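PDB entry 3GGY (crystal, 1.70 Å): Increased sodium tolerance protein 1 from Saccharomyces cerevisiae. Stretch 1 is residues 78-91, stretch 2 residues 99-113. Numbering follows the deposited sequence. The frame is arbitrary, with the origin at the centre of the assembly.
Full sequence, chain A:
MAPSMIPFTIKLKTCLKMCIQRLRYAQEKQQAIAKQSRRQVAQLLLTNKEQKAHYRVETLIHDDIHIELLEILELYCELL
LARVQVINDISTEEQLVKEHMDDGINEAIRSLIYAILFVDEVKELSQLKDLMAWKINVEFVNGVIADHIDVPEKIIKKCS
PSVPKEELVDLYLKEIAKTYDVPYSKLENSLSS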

# COMPACT_ATOMS: atom_id res chain seq x y z
N GLU A 78 2.39 12.67 3.32
CA GLU A 78 2.49 14.07 2.94
C GLU A 78 1.51 14.91 3.74
O GLU A 78 1.82 16.04 4.14
CB GLU A 78 2.24 14.22 1.43
CG GLU A 78 3.24 13.41 0.61
CD GLU A 78 3.03 13.54 -0.88
OE1 GLU A 78 1.87 13.46 -1.33
OE2 GLU A 78 4.03 13.72 -1.61
N LEU A 79 0.33 14.35 4.00
CA LEU A 79 -0.70 15.04 4.77
C LEU A 79 -0.18 15.33 6.18
O LEU A 79 -0.22 16.47 6.65
CB LEU A 79 -1.97 14.19 4.84
CG LEU A 79 -3.15 14.73 5.65
CD1 LEU A 79 -4.41 13.99 5.24
CD2 LEU A 79 -2.90 14.57 7.14
N LEU A 80 0.32 14.29 6.84
CA LEU A 80 0.85 14.42 8.19
C LEU A 80 2.05 15.36 8.23
O LEU A 80 2.24 16.09 9.20
CB LEU A 80 1.25 13.05 8.73
CG LEU A 80 0.11 12.06 8.95
CD1 LEU A 80 0.68 10.72 9.43
CD2 LEU A 80 -0.86 12.62 9.98
N LEU A 81 2.87 15.32 7.18
CA LEU A 81 4.05 16.17 7.13
C LEU A 81 3.68 17.64 7.14
O LEU A 81 4.36 18.45 7.78
CB LEU A 81 4.87 15.87 5.87
CG LEU A 81 6.15 16.70 5.71
CD1 LEU A 81 7.07 16.46 6.90
CD2 LEU A 81 6.85 16.33 4.41
N ALA A 82 2.61 17.98 6.44
CA ALA A 82 2.16 19.37 6.36
C ALA A 82 1.46 19.84 7.63
O ALA A 82 1.31 21.04 7.86
CB ALA A 82 1.23 19.54 5.17
N ARG A 83 1.03 18.89 8.47
CA ARG A 83 0.33 19.21 9.71
C ARG A 83 1.11 18.77 10.94
O ARG A 83 0.53 18.59 12.02
CB ARG A 83 -1.05 18.55 9.71
CG ARG A 83 -1.90 18.85 8.48
CD ARG A 83 -3.22 18.09 8.51
NE ARG A 83 -4.05 18.34 7.34
CZ ARG A 83 -4.81 19.42 7.16
NH1 ARG A 83 -4.85 20.38 8.08
NH2 ARG A 83 -5.53 19.55 6.05
N VAL A 84 2.42 18.61 10.80
CA VAL A 84 3.27 18.17 11.90
C VAL A 84 3.14 18.98 13.19
O VAL A 84 3.11 18.42 14.28
CB VAL A 84 4.76 18.14 11.48
CG1 VAL A 84 5.63 17.75 12.66
CG2 VAL A 84 4.95 17.17 10.34
N GLN A 85 3.07 20.30 13.06
CA GLN A 85 2.95 21.17 14.23
C GLN A 85 1.67 20.94 15.02
O GLN A 85 1.64 21.14 16.24
CB GLN A 85 3.06 22.64 13.82
CG GLN A 85 2.04 23.11 12.79
CD GLN A 85 2.15 22.38 11.46
OE1 GLN A 85 3.24 22.29 10.88
NE2 GLN A 85 1.03 21.87 10.97
N VAL A 86 0.61 20.50 14.34
CA VAL A 86 -0.67 20.25 15.01
C VAL A 86 -0.63 18.93 15.77
O VAL A 86 -1.17 18.82 16.88
CB VAL A 86 -1.82 20.20 13.99
CG1 VAL A 86 -3.15 20.12 14.72
CG2 VAL A 86 -1.78 21.43 13.09
N ILE A 87 0.01 17.93 15.19
CA ILE A 87 0.13 16.62 15.81
C ILE A 87 0.87 16.74 17.13
O ILE A 87 0.67 15.95 18.06
CB ILE A 87 0.89 15.64 14.89
CG1 ILE A 87 0.13 15.47 13.58
CG2 ILE A 87 1.08 14.30 15.60
CD1 ILE A 87 0.87 14.66 12.54
N ASN A 88 1.73 17.75 17.22
CA ASN A 88 2.51 17.97 18.42
C ASN A 88 1.61 18.29 19.62
O ASN A 88 2.02 18.11 20.76
CB ASN A 88 3.50 19.12 18.19
CG ASN A 88 4.39 19.36 19.39
OD1 ASN A 88 5.06 18.45 19.88
ND2 ASN A 88 4.41 20.60 19.87
N ASP A 89 0.39 18.73 19.34
CA ASP A 89 -0.55 19.07 20.41
C ASP A 89 -1.56 17.96 20.69
O ASP A 89 -2.60 18.20 21.30
CB ASP A 89 -1.31 20.36 20.06
CG ASP A 89 -0.39 21.55 19.87
OD1 ASP A 89 0.52 21.73 20.71
OD2 ASP A 89 -0.57 22.30 18.90
N ILE A 90 -1.24 16.74 20.26
CA ILE A 90 -2.13 15.60 20.48
C ILE A 90 -1.50 14.66 21.50
O ILE A 90 -0.42 14.12 21.29
CB ILE A 90 -2.37 14.82 19.17
CG1 ILE A 90 -2.89 15.77 18.09
CG2 ILE A 90 -3.39 13.72 19.40
CD1 ILE A 90 -3.01 15.14 16.72
N SER A 91 -2.19 14.46 22.62
CA SER A 91 -1.69 13.60 23.68
C SER A 91 -2.62 12.43 24.01
O SER A 91 -2.23 11.51 24.73
CB SER A 91 -1.42 14.42 24.95
OG SER A 91 -2.60 15.07 25.38
N GLU A 99 -11.12 15.75 17.49
CA GLU A 99 -10.59 17.01 16.99
C GLU A 99 -9.80 16.93 15.69
O GLU A 99 -9.59 17.94 15.03
CB GLU A 99 -9.70 17.66 18.07
CG GLU A 99 -10.46 18.29 19.22
CD GLU A 99 -9.55 18.68 20.37
OE1 GLU A 99 -8.50 19.31 20.12
OE2 GLU A 99 -9.89 18.35 21.53
N HIS A 100 -9.37 15.73 15.31
CA HIS A 100 -8.58 15.58 14.09
C HIS A 100 -9.13 14.55 13.10
O HIS A 100 -8.37 13.81 12.47
CB HIS A 100 -7.14 15.23 14.46
CG HIS A 100 -6.47 16.29 15.27
ND1 HIS A 100 -6.09 17.50 14.74
CD2 HIS A 100 -6.14 16.33 16.59
CE1 HIS A 100 -5.55 18.24 15.70
NE2 HIS A 100 -5.58 17.56 16.82
N MET A 101 -10.44 14.51 12.95
CA MET A 101 -11.09 13.59 12.03
C MET A 101 -11.34 14.39 10.76
O MET A 101 -11.53 13.84 9.68
CB MET A 101 -12.43 13.12 12.60
CG MET A 101 -13.10 12.02 11.79
SD MET A 101 -12.14 10.49 11.78
CE MET A 101 -12.51 9.83 13.43
N ASP A 102 -11.35 15.70 10.93
CA ASP A 102 -11.59 16.60 9.83
C ASP A 102 -10.33 16.83 8.98
O ASP A 102 -10.37 16.69 7.77
CB ASP A 102 -12.12 17.93 10.34
CG ASP A 102 -12.58 18.83 9.23
OD1 ASP A 102 -12.19 18.58 8.07
OD2 ASP A 102 -13.32 19.79 9.50
N ASP A 103 -9.23 17.20 9.63
CA ASP A 103 -7.98 17.45 8.92
C ASP A 103 -7.36 16.16 8.36
O ASP A 103 -6.26 16.18 7.81
CB ASP A 103 -6.98 18.15 9.85
CG ASP A 103 -6.88 17.48 11.21
OD1 ASP A 103 -6.84 16.23 11.26
OD2 ASP A 103 -6.82 18.20 12.22
N GLY A 104 -8.08 15.05 8.52
CA GLY A 104 -7.62 13.77 8.01
C GLY A 104 -6.46 13.11 8.74
O GLY A 104 -5.96 12.07 8.31
N ILE A 105 -6.04 13.70 9.86
CA ILE A 105 -4.92 13.15 10.61
C ILE A 105 -5.24 11.79 11.23
O ILE A 105 -4.44 10.86 11.13
CB ILE A 105 -4.47 14.14 11.71
CG1 ILE A 105 -3.91 15.40 11.06
CG2 ILE A 105 -3.42 13.49 12.61
CD1 ILE A 105 -3.51 16.49 12.03
N ASN A 106 -6.41 11.67 11.86
CA ASN A 106 -6.80 10.40 12.48
C ASN A 106 -6.63 9.24 11.51
O ASN A 106 -5.97 8.24 11.81
CB ASN A 106 -8.26 10.47 12.94
CG ASN A 106 -8.68 9.24 13.72
OD1 ASN A 106 -8.04 8.87 14.70
ND2 ASN A 106 -9.77 8.61 13.30
N GLU A 107 -7.24 9.39 10.34
CA GLU A 107 -7.21 8.40 9.28
C GLU A 107 -5.79 8.13 8.77
O GLU A 107 -5.40 6.99 8.58
CB GLU A 107 -8.09 8.90 8.14
CG GLU A 107 -8.21 7.97 6.96
CD GLU A 107 -9.07 8.57 5.88
OE1 GLU A 107 -10.20 9.01 6.19
OE2 GLU A 107 -8.63 8.60 4.71
N ALA A 108 -5.04 9.20 8.55
CA ALA A 108 -3.68 9.08 8.03
C ALA A 108 -2.72 8.32 8.96
O ALA A 108 -2.03 7.41 8.51
CB ALA A 108 -3.12 10.46 7.72
N ILE A 109 -2.68 8.70 10.23
CA ILE A 109 -1.77 8.05 11.17
C ILE A 109 -2.17 6.60 11.42
O ILE A 109 -1.30 5.72 11.51
CB ILE A 109 -1.71 8.82 12.51
CG1 ILE A 109 -0.58 8.26 13.37
CG2 ILE A 109 -3.04 8.73 13.23
CD1 ILE A 109 0.81 8.49 12.77
N ARG A 110 -3.46 6.33 11.54
CA ARG A 110 -3.92 4.97 11.77
C ARG A 110 -3.58 4.07 10.59
O ARG A 110 -3.14 2.94 10.77
CB ARG A 110 -5.43 4.94 12.01
CG ARG A 110 -5.83 5.51 13.36
CD ARG A 110 -7.34 5.56 13.51
NE ARG A 110 -7.70 6.14 14.80
CZ ARG A 110 -7.75 5.45 15.94
NH1 ARG A 110 -7.49 4.15 15.95
NH2 ARG A 110 -8.02 6.08 17.07
N SER A 111 -3.76 4.58 9.37
CA SER A 111 -3.46 3.79 8.19
C SER A 111 -1.98 3.44 8.07
O SER A 111 -1.63 2.32 7.69
CB SER A 111 -3.93 4.52 6.92
OG SER A 111 -5.35 4.66 6.92
N LEU A 112 -1.12 4.39 8.39
CA LEU A 112 0.32 4.16 8.30
C LEU A 112 0.79 3.14 9.33
O LEU A 112 1.63 2.29 9.04
CB LEU A 112 1.06 5.48 8.47
CG LEU A 112 0.90 6.38 7.25
CD1 LEU A 112 1.36 7.80 7.58
CD2 LEU A 112 1.71 5.82 6.09
N ILE A 113 0.23 3.20 10.53
CA ILE A 113 0.60 2.25 11.57
C ILE A 113 0.10 0.85 11.20
O ILE A 113 0.82 -0.14 11.36
CB ILE A 113 0.04 2.69 12.93
CG1 ILE A 113 0.79 3.94 13.39
CG2 ILE A 113 0.16 1.57 13.96
CD1 ILE A 113 0.23 4.59 14.65
O HOH W 1 -4.66 19.51 19.01

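No direct hydrogen bond joins the two stretches, even where polar atoms come close: Arg83 NE lies 3.1 Å from Asp103 O, but the angle is too poor for a hydrogen bond, because the carbonyl oxygen sits over one face of the guanidinium instead of in its plane. The contact, which buries 539 Å² in total, is therefore held largely by apolar packing, and its direct side-chain hydrogen bonds around His100 are made within stretch 2.

Leu80 is a knob in a hole on the second helix. Its CA-to-CB bond points sideways, yet the m,t rotamer carries the end of the side chain into a hole formed by Ile105, Ala108, Ile109 and Leu112, residues spaced i, i+3, i+4 and i+7 along the 105-113 helix. Leu80 CD2 meets Ile105 CG2 at 3.8 Å, Leu80 CG lies 3.8 Å from Ala108 CB, and Leu80 CD1 reaches Leu112 CD1 at 3.5 Å. The small side chain of Ala108 points toward stretch 1, and the axes of helices 78-82 and 105-113 approach to 9.7 Å at an angle of 125° between their directions.

Next to Leu80 in the sequence, Leu79 covers the start of the second helix, with its CD2 4.1 Å from Ile105 CG1 and 3.8 Å from Asp103 O. Gly104, the N-cap residue, has a positive phi of 73°, which by itself favours glycine; an ideal CB here would also lie only 3.1 Å from Leu79 CD1, a tight approach. The aliphatic part of Arg83 adds to the same surface, its CD 3.8 Å from Ile105 CG1. Ile105 is thus shared widely, and its CD1 also lies 4.1 Å from Ile87 CG1.

Farther along stretch 1, Val86 and Ile90 pack against His100. Ile90 CD1 stands over one face of the imidazole, 3.7 Å from the ring centroid and 29° off its normal, a CH-pi contact, while Val86 CG1 approaches His100 CE1 obliquely at 3.2 Å. A hydrogen bond from His100 ND1 to Asp103 OD2 (2.7 Å) helps orient the ring. The other carboxylate oxygen, Asp103 OD1, accepts from Ile105 N at 3.0 Å, so a single side chain ties the histidine to the first turn of the helix. At the other ring nitrogen, His100 NE2 shares a hydrogen bond with a water at 3.1 Å, and the same water donates a weak one to Asp89 O (3.3 Å). This water bridges the stretches, though its bond to Asp89 O is weak.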